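Local coordinates for heat shock protein, putative (Plasmodium falciparum, PDB 1Y6Z) that is the middle domain of a putative Hsp90-family chaperone, which as a whole probably binds ATP and unfolded proteins and couples ATP hydrolysis to protein folding, at residues P91-F96 and V163-N168; K137-K140 and K146-K149; K156-G161 and E170-L175; E177-S180 and K186-D189. All coordinates share one frame; numbering follows the deposited sequence.

Interaction 1 (P91-F96 and V163-N168); sequences PRWLTF and VEDKEN
Two flat groups of 91-96, the indole of Trp93 and the guanidinium of Arg92, each meet a carboxylate of 163-168. Leu94 CG lies over the centre of one indole face, and a bridging water sits at the ring edge in its plane; the guanidinium makes a cation-pi contact with Phe66. At the indole edge, Trp93 NE1 donates to Asp165 OD2 at 3.0 Å; the ring and carboxylate planes stand 50° apart, and the bond takes the anti lone pair of OD2. On its syn side that oxygen also accepts from Asn168 ND2, so two donors grip a buried atom. The other oxygen, Asp165 OD1, receives the backbone N of Asn168 at 3.0 Å from above the carboxylate plane, an Asx motif that fixes Asp165 just where helix 145-164 ends.

The guanidinium of Arg92 engages Glu164 side-on and nearly coplanar, the planes 20° apart. Arg92 NE reaches Glu164 OE1 at 2.9 Å and Arg92 NH2 reaches Glu164 OE2 at 2.8 Å, each by a syn lone pair, making a bidentate salt bridge between two exposed side chains. Arg92 starts with CG between its backbone N and carbonyl carbon (chi1 75°) and then runs extended to NE, which carries the charge out to the acid. The water links Glu164 OE1 to Trp93 N, the latter bond weak.

Thus the loop between strands 80-83 and 98-103 is pinned to the C-terminal end of helix 145-164, while Pro91 rests on Val129 and Trp93 on Met136, both of helix 121-141.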
loop_
_atom_site.group_PDB
_atom_site.type_symbol
_atom_site.label_atom_id
_atom_site.label_comp_id
_atom_site.label_asym_id
_atom_site.label_seq_id
_atom_site.Cartn_x
_atom_site.Cartn_y
_atom_site.Cartn_z
ATOM N N PRO B 91 -11.556 -3.371 13.097
ATOM C CA PRO B 91 -10.971 -2.408 14.052
ATOM C C PRO B 91 -11.942 -1.276 14.302
ATOM O O PRO B 91 -12.615 -0.843 13.388
ATOM C CB PRO B 91 -9.755 -1.883 13.312
ATOM C CG PRO B 91 -9.316 -3.146 12.529
ATOM C CD PRO B 91 -10.645 -3.658 11.988
ATOM N N ARG B 92 -12.066 -0.838 15.536
ATOM C CA ARG B 92 -13.118 0.153 15.777
ATOM C C ARG B 92 -12.800 1.514 15.185
ATOM O O ARG B 92 -13.707 2.373 15.036
ATOM C CB ARG B 92 -13.393 0.297 17.277
ATOM C CG ARG B 92 -12.330 1.082 18.040
ATOM C CD ARG B 92 -12.741 1.231 19.548
ATOM N NE ARG B 92 -11.778 2.058 20.269
ATOM C CZ ARG B 92 -11.995 2.597 21.479
ATOM N NH1 ARG B 92 -13.133 2.375 22.121
ATOM N NH2 ARG B 92 -11.078 3.334 22.053
ATOM N N TRP B 93 -11.539 1.750 14.805
ATOM C CA TRP B 93 -11.269 3.038 14.168
ATOM C C TRP B 93 -12.023 3.159 12.815
ATOM O O TRP B 93 -12.223 4.256 12.336
ATOM C CB TRP B 93 -9.786 3.330 14.010
ATOM C CG TRP B 93 -9.119 2.538 12.985
ATOM C CD1 TRP B 93 -8.587 1.304 13.152
ATOM C CD2 TRP B 93 -8.927 2.893 11.587
ATOM N NE1 TRP B 93 -8.087 0.849 11.960
ATOM C CE2 TRP B 93 -8.227 1.832 10.998
ATOM C CE3 TRP B 93 -9.236 4.040 10.807
ATOM C CZ2 TRP B 93 -7.848 1.839 9.621
ATOM C CZ3 TRP B 93 -8.820 4.073 9.449
ATOM C CH2 TRP B 93 -8.158 2.962 8.873
ATOM N N LEU B 94 -12.479 2.042 12.261
ATOM C CA LEU B 94 -13.258 2.028 11.024
ATOM C C LEU B 94 -14.777 1.984 11.185
ATOM O O LEU B 94 -15.481 1.730 10.202
ATOM C CB LEU B 94 -12.854 0.816 10.183
ATOM C CG LEU B 94 -11.487 1.077 9.569
ATOM C CD1 LEU B 94 -11.001 -0.274 9.119
ATOM C CD2 LEU B 94 -11.618 2.098 8.372
ATOM N N THR B 95 -15.256 2.250 12.399
ATOM C CA THR B 95 -16.686 2.265 12.754
ATOM C C THR B 95 -17.479 3.245 11.886
ATOM O O THR B 95 -18.680 3.085 11.734
ATOM C CB THR B 95 -16.927 2.610 14.256
ATOM O OG1 THR B 95 -18.320 2.404 14.612
ATOM C CG2 THR B 95 -16.523 4.044 14.592
ATOM N N PHE B 96 -16.805 4.255 11.342
ATOM C CA PHE B 96 -17.517 5.294 10.525
ATOM C C PHE B 96 -17.872 4.778 9.135
ATOM O O PHE B 96 -18.697 5.370 8.473
ATOM C CB PHE B 96 -16.735 6.606 10.421
ATOM C CG PHE B 96 -15.424 6.477 9.666
ATOM C CD1 PHE B 96 -14.250 6.177 10.328
ATOM C CD2 PHE B 96 -15.394 6.623 8.265
ATOM C CE1 PHE B 96 -13.012 6.073 9.657
ATOM C CE2 PHE B 96 -14.149 6.462 7.559
ATOM C CZ PHE B 96 -12.983 6.215 8.261
ATOM N N VAL B 163 -3.080 4.954 17.052
ATOM C CA VAL B 163 -2.946 4.433 18.437
ATOM C C VAL B 163 -3.249 2.937 18.497
ATOM O O VAL B 163 -2.460 2.126 19.048
ATOM C CB VAL B 163 -3.909 5.219 19.417
ATOM C CG1 VAL B 163 -3.799 4.720 20.885
ATOM C CG2 VAL B 163 -3.650 6.703 19.334
ATOM N N GLU B 164 -4.391 2.534 17.901
ATOM C CA GLU B 164 -4.966 1.189 18.157
ATOM C C GLU B 164 -4.751 0.095 17.151
ATOM O O GLU B 164 -4.917 -1.077 17.466
ATOM C CB GLU B 164 -6.475 1.288 18.453
ATOM C CG GLU B 164 -6.768 2.220 19.583
ATOM C CD GLU B 164 -8.212 2.299 19.959
ATOM O OE1 GLU B 164 -9.078 1.706 19.263
ATOM O OE2 GLU B 164 -8.486 3.022 20.937
ATOM N N ASP B 165 -4.362 0.438 15.944
ATOM C CA ASP B 165 -4.305 -0.586 14.916
ATOM C C ASP B 165 -2.804 -0.860 14.621
ATOM O O ASP B 165 -2.223 -0.322 13.672
ATOM C CB ASP B 165 -5.133 -0.171 13.673
ATOM C CG ASP B 165 -5.068 -1.215 12.539
ATOM O OD1 ASP B 165 -4.152 -2.059 12.572
ATOM O OD2 ASP B 165 -5.900 -1.190 11.618
ATOM N N LYS B 166 -2.214 -1.696 15.465
ATOM C CA LYS B 166 -0.781 -2.000 15.398
ATOM C C LYS B 166 -0.283 -2.308 13.976
ATOM O O LYS B 166 0.682 -1.697 13.490
ATOM C CB LYS B 166 -0.441 -3.159 16.366
ATOM C CG LYS B 166 1.069 -3.549 16.369
ATOM C CD LYS B 166 1.963 -2.370 16.485
ATOM C CE LYS B 166 3.334 -2.711 17.042
ATOM N NZ LYS B 166 4.170 -1.467 17.095
ATOM N N GLU B 167 -0.988 -3.215 13.317
ATOM C CA GLU B 167 -0.581 -3.805 12.051
ATOM C C GLU B 167 -0.626 -2.782 10.924
ATOM O O GLU B 167 0.175 -2.846 10.011
ATOM C CB GLU B 167 -1.458 -5.022 11.660
ATOM C CG GLU B 167 -1.447 -6.244 12.588
ATOM C CD GLU B 167 -1.967 -6.005 13.991
ATOM O OE1 GLU B 167 -2.884 -5.179 14.144
ATOM O OE2 GLU B 167 -1.466 -6.673 14.946
ATOM N N ASN B 168 -1.568 -1.854 10.975
ATOM C CA ASN B 168 -1.678 -0.837 9.927
ATOM C C ASN B 168 -1.200 0.561 10.301
ATOM O O ASN B 168 -1.375 1.484 9.541
ATOM C CB ASN B 168 -3.117 -0.793 9.384
ATOM C CG ASN B 168 -3.519 -2.121 8.764
ATOM O OD1 ASN B 168 -2.912 -2.570 7.808
ATOM N ND2 ASN B 168 -4.527 -2.747 9.320
HETATM O O HOH W 1 -9.199 0.860 16.502
#

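Interaction 2 (K137-K140 and K146-K149); sequences KGLK and KWTK
Lys146 opens the second segment by laying its aliphatic chain near Leu139: the closest approach is Lys146 CE to Leu139 CD1 at 4.4 Å, a loose contact at the margin. Its ammonium leads on to a weak hydrogen bond with the carbonyl of Leu34.

Trp147, the next residue, carries most of the contact. With CG anti to the backbone N (chi1 178°), the indole is thrown across to helix 121-141 and slides beneath Lys140. Lys140 CB stands 3.6 Å from the centroid of the Trp147 six-membered ring and only 7° off the ring normal, a CH-pi contact made squarely over the face. The lysine then continues extended across the ring system: its CG comes within 3.7 Å of Trp147 CE2, and its CD stays near the benzo side. Around the CE3 corner the backbone takes over, Lys140 N lying 3.4 Å from Trp147 CE3, while Leu139 CB flanks that same carbon at 4.0 Å.

Lys140 NZ forms a salt bridge with Asp189, and Trp147 NE1 donates to Glu177, two acids of the hairpin further along the chain. One water accepts from Lys140 NZ at 2.9 Å and, weakly, from Trp147 NE1. The nearby carboxylate of Asp189 would tend to stabilise the lysine's charge.

Two consecutive helices, 121-141 and 145-164, joined by a short turn, thus pack their adjoining ends around one tryptophan in the Hsp90 middle domain.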
loop_
_atom_site.group_PDB
_atom_site.type_symbol
_atom_site.label_atom_id
_atom_site.label_comp_id
_atom_site.label_asym_id
_atom_site.label_seq_id
_atom_site.Cartn_x
_atom_site.Cartn_y
_atom_site.Cartn_z
ATOM N N LYS B 137 -6.455 6.450 0.752
ATOM C CA LYS B 137 -5.231 6.958 0.049
ATOM C C LYS B 137 -5.516 7.500 -1.323
ATOM O O LYS B 137 -4.885 8.464 -1.769
ATOM C CB LYS B 137 -4.167 5.903 -0.098
ATOM C CG LYS B 137 -3.375 5.646 1.137
ATOM C CD LYS B 137 -2.008 5.101 0.674
ATOM C CE LYS B 137 -2.159 3.769 -0.041
ATOM N NZ LYS B 137 -2.344 3.934 -1.524
ATOM N N GLY B 138 -6.473 6.878 -2.003
ATOM C CA GLY B 138 -6.963 7.414 -3.275
ATOM C C GLY B 138 -7.625 8.762 -3.076
ATOM O O GLY B 138 -7.472 9.660 -3.891
ATOM N N LEU B 139 -8.404 8.903 -2.009
ATOM C CA LEU B 139 -9.087 10.157 -1.778
ATOM C C LEU B 139 -8.066 11.257 -1.485
ATOM O O LEU B 139 -8.203 12.357 -1.986
ATOM C CB LEU B 139 -10.116 10.020 -0.675
ATOM C CG LEU B 139 -11.178 11.121 -0.478
ATOM C CD1 LEU B 139 -12.133 11.226 -1.681
ATOM C CD2 LEU B 139 -11.942 10.828 0.781
ATOM N N LYS B 140 -7.034 10.947 -0.718
ATOM C CA LYS B 140 -5.905 11.873 -0.480
ATOM C C LYS B 140 -5.194 12.284 -1.794
ATOM O O LYS B 140 -4.954 13.472 -2.012
ATOM C CB LYS B 140 -4.890 11.244 0.451
ATOM C CG LYS B 140 -3.741 12.236 0.862
ATOM C CD LYS B 140 -2.851 11.594 1.861
ATOM C CE LYS B 140 -1.585 12.487 2.066
ATOM N NZ LYS B 140 -0.824 11.917 3.153
ATOM N N LYS B 146 -12.243 17.581 -0.998
ATOM C CA LYS B 146 -12.908 16.425 -0.402
ATOM C C LYS B 146 -12.027 15.741 0.649
ATOM O O LYS B 146 -12.531 15.284 1.662
ATOM C CB LYS B 146 -13.379 15.442 -1.458
ATOM C CG LYS B 146 -14.710 15.845 -2.074
ATOM C CD LYS B 146 -15.118 14.920 -3.213
ATOM C CE LYS B 146 -15.641 13.587 -2.731
ATOM N NZ LYS B 146 -16.223 12.872 -3.860
ATOM N N TRP B 147 -10.716 15.694 0.405
ATOM C CA TRP B 147 -9.797 15.142 1.370
ATOM C C TRP B 147 -9.764 15.953 2.681
ATOM O O TRP B 147 -9.730 15.383 3.777
ATOM C CB TRP B 147 -8.378 15.026 0.782
ATOM C CG TRP B 147 -7.416 14.490 1.798
ATOM C CD1 TRP B 147 -6.355 15.147 2.347
ATOM C CD2 TRP B 147 -7.417 13.183 2.369
ATOM N NE1 TRP B 147 -5.711 14.347 3.254
ATOM C CE2 TRP B 147 -6.343 13.133 3.295
ATOM C CE3 TRP B 147 -8.255 12.063 2.234
ATOM C CZ2 TRP B 147 -6.059 12.009 4.050
ATOM C CZ3 TRP B 147 -7.966 10.940 2.983
ATOM C CH2 TRP B 147 -6.882 10.915 3.870
ATOM N N THR B 148 -9.731 17.290 2.580
ATOM C CA THR B 148 -9.710 18.080 3.800
ATOM C C THR B 148 -11.010 17.917 4.606
ATOM O O THR B 148 -10.953 17.808 5.815
ATOM C CB THR B 148 -9.398 19.601 3.539
ATOM O OG1 THR B 148 -8.156 19.729 2.845
ATOM C CG2 THR B 148 -9.325 20.366 4.874
ATOM N N LYS B 149 -12.147 17.883 3.912
ATOM C CA LYS B 149 -13.469 17.505 4.455
ATOM C C LYS B 149 -13.468 16.147 5.152
ATOM O O LYS B 149 -13.870 16.032 6.307
ATOM C CB LYS B 149 -14.464 17.425 3.312
ATOM C CG LYS B 149 -15.876 17.239 3.746
ATOM C CD LYS B 149 -16.750 17.332 2.507
ATOM C CE LYS B 149 -17.854 18.324 2.732
ATOM N NZ LYS B 149 -19.157 17.703 2.449
HETATM O O HOH W 2 -2.735 13.414 4.749
#

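Interaction 3 (K156-G161 and E170-L175); sequences KYLKIG and EEIASL
Ile172 reaches helix 145-164 through both its branches: CG1 is anti to the carbonyl carbon (chi1 -52°) and carries CD1 onward in an extended chain, while CG2 is anti to the backbone N. CG2 therefore presses on the carbonyl oxygen of Leu158, Leu158 O to Ile172 CG2 being 3.2 Å, and also meets Leu158 CB at 4.0 Å. One turn further along, Ile172 CD1 comes against the backbone of Gly161, 3.8 Å from Gly161 C. With no side chain on Gly161, that methyl lies directly against the main chain.

These two helices, 145-164 and the short 169-173, follow each other in the chain, and the connection folds the second back against the first, a local helical hairpin within the middle domain of an Hsp90-family protein. Its seam is entirely buried. Further along 170-175, one methyl of Leu158, CD2, lies against Leu175, 3.8 Å from Leu175 CB and a little further from Leu175 CD1. Leu158 also packs on Met136 of helix 121-141, and Leu175 on Trp147. Within 170-175, Ser174 OG donates to the carbonyl oxygen Glu171 O at 2.6 Å.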
loop_
_atom_site.group_PDB
_atom_site.type_symbol
_atom_site.label_atom_id
_atom_site.label_comp_id
_atom_site.label_asym_id
_atom_site.label_seq_id
_atom_site.Cartn_x
_atom_site.Cartn_y
_atom_site.Cartn_z
ATOM N N LYS B 156 -10.282 12.263 13.305
ATOM C CA LYS B 156 -10.152 11.777 14.663
ATOM C C LYS B 156 -10.087 10.258 14.694
ATOM O O LYS B 156 -9.336 9.684 15.497
ATOM C CB LYS B 156 -11.310 12.284 15.554
ATOM C CG LYS B 156 -12.721 11.985 14.950
ATOM C CD LYS B 156 -13.809 12.785 15.718
ATOM C CE LYS B 156 -15.176 12.130 15.497
ATOM N NZ LYS B 156 -16.244 12.876 16.372
ATOM N N TYR B 157 -10.853 9.594 13.803
ATOM C CA TYR B 157 -10.860 8.105 13.777
ATOM C C TYR B 157 -9.499 7.569 13.305
ATOM O O TYR B 157 -9.012 6.588 13.803
ATOM C CB TYR B 157 -11.985 7.568 12.885
ATOM C CG TYR B 157 -13.301 7.783 13.541
ATOM C CD1 TYR B 157 -14.127 8.821 13.156
ATOM C CD2 TYR B 157 -13.681 6.993 14.603
ATOM C CE1 TYR B 157 -15.391 9.016 13.823
ATOM C CE2 TYR B 157 -14.957 7.168 15.274
ATOM C CZ TYR B 157 -15.782 8.159 14.883
ATOM O OH TYR B 157 -16.986 8.403 15.587
ATOM N N LEU B 158 -8.942 8.230 12.329
ATOM C CA LEU B 158 -7.625 7.790 11.796
ATOM C C LEU B 158 -6.562 7.914 12.881
ATOM O O LEU B 158 -5.737 7.011 13.061
ATOM C CB LEU B 158 -7.307 8.614 10.569
ATOM C CG LEU B 158 -7.870 8.083 9.244
ATOM C CD1 LEU B 158 -9.424 8.014 9.184
ATOM C CD2 LEU B 158 -7.302 8.956 8.078
ATOM N N LYS B 159 -6.666 8.990 13.690
ATOM C CA LYS B 159 -5.710 9.263 14.804
ATOM C C LYS B 159 -5.805 8.163 15.805
ATOM O O LYS B 159 -4.785 7.660 16.250
ATOM C CB LYS B 159 -5.960 10.635 15.421
ATOM C CG LYS B 159 -5.384 11.780 14.583
ATOM C CD LYS B 159 -5.971 13.132 15.035
ATOM C CE LYS B 159 -5.656 14.248 14.065
ATOM N NZ LYS B 159 -6.618 15.399 14.427
ATOM N N ILE B 160 -7.042 7.724 16.097
ATOM C CA ILE B 160 -7.263 6.539 16.969
ATOM C C ILE B 160 -6.712 5.262 16.313
ATOM O O ILE B 160 -6.111 4.432 16.993
ATOM C CB ILE B 160 -8.737 6.393 17.357
ATOM C CG1 ILE B 160 -9.129 7.491 18.352
ATOM C CG2 ILE B 160 -9.058 4.977 17.991
ATOM C CD1 ILE B 160 -10.591 7.833 18.206
ATOM N N GLY B 161 -6.907 5.120 15.004
ATOM C CA GLY B 161 -6.301 3.996 14.271
ATOM C C GLY B 161 -4.783 3.878 14.461
ATOM O O GLY B 161 -4.256 2.765 14.659
ATOM N N GLU B 170 1.512 2.385 10.352
ATOM C CA GLU B 170 2.290 3.321 9.499
ATOM C C GLU B 170 1.490 3.887 8.347
ATOM O O GLU B 170 1.562 5.096 8.034
ATOM C CB GLU B 170 3.554 2.629 8.938
ATOM C CG GLU B 170 4.423 3.551 8.035
ATOM C CD GLU B 170 5.669 2.852 7.451
ATOM O OE1 GLU B 170 6.375 2.185 8.242
ATOM O OE2 GLU B 170 5.928 3.017 6.225
ATOM N N GLU B 171 0.702 3.020 7.699
ATOM C CA GLU B 171 -0.131 3.479 6.600
ATOM C C GLU B 171 -1.169 4.512 7.068
ATOM O O GLU B 171 -1.422 5.534 6.386
ATOM C CB GLU B 171 -0.845 2.295 5.954
ATOM C CG GLU B 171 0.006 1.533 4.987
ATOM C CD GLU B 171 -0.894 0.857 3.971
ATOM O OE1 GLU B 171 -1.467 -0.179 4.373
ATOM O OE2 GLU B 171 -1.081 1.405 2.831
ATOM N N ILE B 172 -1.731 4.265 8.234
ATOM C CA ILE B 172 -2.748 5.204 8.748
ATOM C C ILE B 172 -2.058 6.521 9.113
ATOM O O ILE B 172 -2.615 7.587 8.882
ATOM C CB ILE B 172 -3.505 4.638 9.940
ATOM C CG1 ILE B 172 -4.083 3.232 9.625
ATOM C CG2 ILE B 172 -4.620 5.653 10.404
ATOM C CD1 ILE B 172 -4.813 2.584 10.843
ATOM N N ALA B 173 -0.896 6.410 9.757
ATOM C CA ALA B 173 -0.065 7.548 10.193
ATOM C C ALA B 173 0.273 8.476 9.021
ATOM O O ALA B 173 0.308 9.710 9.175
ATOM C CB ALA B 173 1.232 7.012 10.876
ATOM N N SER B 174 0.483 7.887 7.848
ATOM C CA SER B 174 0.787 8.638 6.637
ATOM C C SER B 174 -0.360 9.547 6.161
ATOM O O SER B 174 -0.142 10.445 5.315
ATOM C CB SER B 174 1.251 7.671 5.521
ATOM O OG SER B 174 0.200 6.972 4.932
ATOM N N LEU B 175 -1.565 9.351 6.717
ATOM C CA LEU B 175 -2.795 10.078 6.288
ATOM C C LEU B 175 -3.163 11.249 7.191
ATOM O O LEU B 175 -3.852 12.137 6.740
ATOM C CB LEU B 175 -4.041 9.138 6.209
ATOM C CG LEU B 175 -3.883 7.896 5.266
ATOM C CD1 LEU B 175 -5.006 6.821 5.360
ATOM C CD2 LEU B 175 -3.718 8.459 3.834
#

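Interaction 4 (E177-S180 and K186-D189); sequences EFYS and KKTD
A small beta hairpin, strand 177-178 against strand 188-189, is the element to which this contact belongs. Its one well-formed antiparallel pair is Phe178 with Thr188, hydrogen-bonded in both directions: Phe178 N donates to Thr188 O at 3.0 Å, and Thr188 N to Phe178 O at 2.8 Å, the latter nearly straight at 173°. Beside this ladder, the alpha carbon of Glu177 makes a CH...O contact to the same Thr188 carbonyl oxygen.

Beyond the paired residues, side chains extend the hairpin. Lys187 stretches over the Tyr179 ring, with Lys187 CG 3.7 Å from the ring centroid and 4° off its normal, a CH-pi contact made directly over the face. Further out, Lys187 CE reaches Tyr179 CE1 at 3.6 Å. The lysine's extended chain beyond CG keeps the methylenes along the ring and delivers the ammonium past it. Within the strands, on the face of Glu177 and Asp189, Glu177 CG packs on Asp189 CB at 3.7 Å, their carboxylate planes almost perpendicular at 86°. Asp189, at the N-cap of helix 190-195, bonds through OD1 to Ser192 OG, and Ser180 OG is hydrogen-bonded to Asp230, while Glu177 OE2 and Asp189 OD2 turn to Trp147 and Lys140. On the opposite side of the hairpin from these acids, Phe178 packs on Cys242 and Leu243 of helix 237-249, and Thr188 on Leu232 of strand 231-234.

A water closes the Lys187 end, accepting from Lys187 NZ at 2.7 Å and donating to the backbone oxygen Glu177 O at 2.7 Å.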
loop_
_atom_site.group_PDB
_atom_site.type_symbol
_atom_site.label_atom_id
_atom_site.label_comp_id
_atom_site.label_asym_id
_atom_site.label_seq_id
_atom_site.Cartn_x
_atom_site.Cartn_y
_atom_site.Cartn_z
ATOM N N GLU B 177 -3.078 14.622 9.623
ATOM C CA GLU B 177 -2.522 15.955 9.392
ATOM C C GLU B 177 -2.645 16.824 10.646
ATOM O O GLU B 177 -3.608 16.668 11.431
ATOM C CB GLU B 177 -3.177 16.594 8.151
ATOM C CG GLU B 177 -2.861 15.862 6.837
ATOM C CD GLU B 177 -3.407 16.566 5.606
ATOM O OE1 GLU B 177 -3.905 17.712 5.732
ATOM O OE2 GLU B 177 -3.320 15.946 4.524
ATOM N N PHE B 178 -1.651 17.706 10.844
ATOM C CA PHE B 178 -1.583 18.589 12.026
ATOM C C PHE B 178 -1.089 19.937 11.595
ATOM O O PHE B 178 -0.332 20.064 10.625
ATOM C CB PHE B 178 -0.603 18.084 13.114
ATOM C CG PHE B 178 -0.860 16.688 13.545
ATOM C CD1 PHE B 178 -0.246 15.618 12.898
ATOM C CD2 PHE B 178 -1.754 16.417 14.574
ATOM C CE1 PHE B 178 -0.491 14.315 13.269
ATOM C CE2 PHE B 178 -2.006 15.089 14.978
ATOM C CZ PHE B 178 -1.372 14.030 14.312
ATOM N N TYR B 179 -1.551 20.950 12.319
ATOM C CA TYR B 179 -1.045 22.298 12.131
ATOM C C TYR B 179 0.377 22.281 12.653
ATOM O O TYR B 179 0.682 21.512 13.548
ATOM C CB TYR B 179 -1.909 23.289 12.929
ATOM C CG TYR B 179 -3.203 23.635 12.222
ATOM C CD1 TYR B 179 -4.447 23.250 12.737
ATOM C CD2 TYR B 179 -3.169 24.264 10.992
ATOM C CE1 TYR B 179 -5.641 23.565 12.043
ATOM C CE2 TYR B 179 -4.336 24.583 10.298
ATOM C CZ TYR B 179 -5.564 24.237 10.822
ATOM O OH TYR B 179 -6.706 24.560 10.085
ATOM N N SER B 180 1.231 23.151 12.110
ATOM C CA SER B 180 2.581 23.282 12.630
ATOM C C SER B 180 2.934 24.765 12.668
ATOM O O SER B 180 2.102 25.596 12.275
ATOM C CB SER B 180 3.564 22.540 11.750
ATOM O OG SER B 180 3.702 23.204 10.514
ATOM N N LYS B 186 -3.199 26.098 6.932
ATOM C CA LYS B 186 -3.361 24.711 6.435
ATOM C C LYS B 186 -2.504 23.719 7.235
ATOM O O LYS B 186 -1.400 24.055 7.666
ATOM C CB LYS B 186 -2.975 24.654 4.962
ATOM C CG LYS B 186 -3.854 25.518 4.029
ATOM C CD LYS B 186 -5.218 24.877 3.764
ATOM C CE LYS B 186 -5.112 23.711 2.758
ATOM N NZ LYS B 186 -6.379 22.912 2.683
ATOM N N LYS B 187 -2.995 22.488 7.406
ATOM C CA LYS B 187 -2.271 21.421 8.115
ATOM C C LYS B 187 -1.237 20.785 7.210
ATOM O O LYS B 187 -1.314 20.873 5.974
ATOM C CB LYS B 187 -3.229 20.338 8.639
ATOM C CG LYS B 187 -4.311 20.829 9.571
ATOM C CD LYS B 187 -5.268 19.729 9.955
ATOM C CE LYS B 187 -6.344 20.233 10.943
ATOM N NZ LYS B 187 -6.923 19.151 11.826
ATOM N N THR B 188 -0.268 20.125 7.823
ATOM C CA THR B 188 0.728 19.379 7.067
ATOM C C THR B 188 0.621 17.887 7.425
ATOM O O THR B 188 0.291 17.540 8.596
ATOM C CB THR B 188 2.165 19.830 7.385
ATOM O OG1 THR B 188 3.100 19.047 6.616
ATOM C CG2 THR B 188 2.473 19.673 8.881
ATOM N N ASP B 189 0.949 17.031 6.455
ATOM C CA ASP B 189 1.004 15.626 6.768
ATOM C C ASP B 189 2.438 15.302 7.239
ATOM O O ASP B 189 3.328 16.182 7.219
ATOM C CB ASP B 189 0.480 14.746 5.594
ATOM C CG ASP B 189 1.310 14.902 4.304
ATOM O OD1 ASP B 189 2.372 15.549 4.337
ATOM O OD2 ASP B 189 0.908 14.370 3.242
HETATM O O HOH W 3 -5.382 17.480 13.235
#

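Overall arrangement
From the N terminus, the first segment met is 91-96, whose contact with 163-168 closes a long loop containing strand 98-103, helix 121-141 and most of helix 145-164. Interaction 2 nests inside that loop, joining those two helices across their short turn. Interaction 3 crosses interaction 1, since 156-161 lies before 163-168 and 170-175 after it; the two touch where Trp93 packs on Gly161 and Ile172. Interaction 4 follows in series, closing a hairpin just after helix 169-173, and touches interaction 2 through its acids. Together they join the five-stranded sheet's loop, the central helices and the three-stranded C-terminal sheet region.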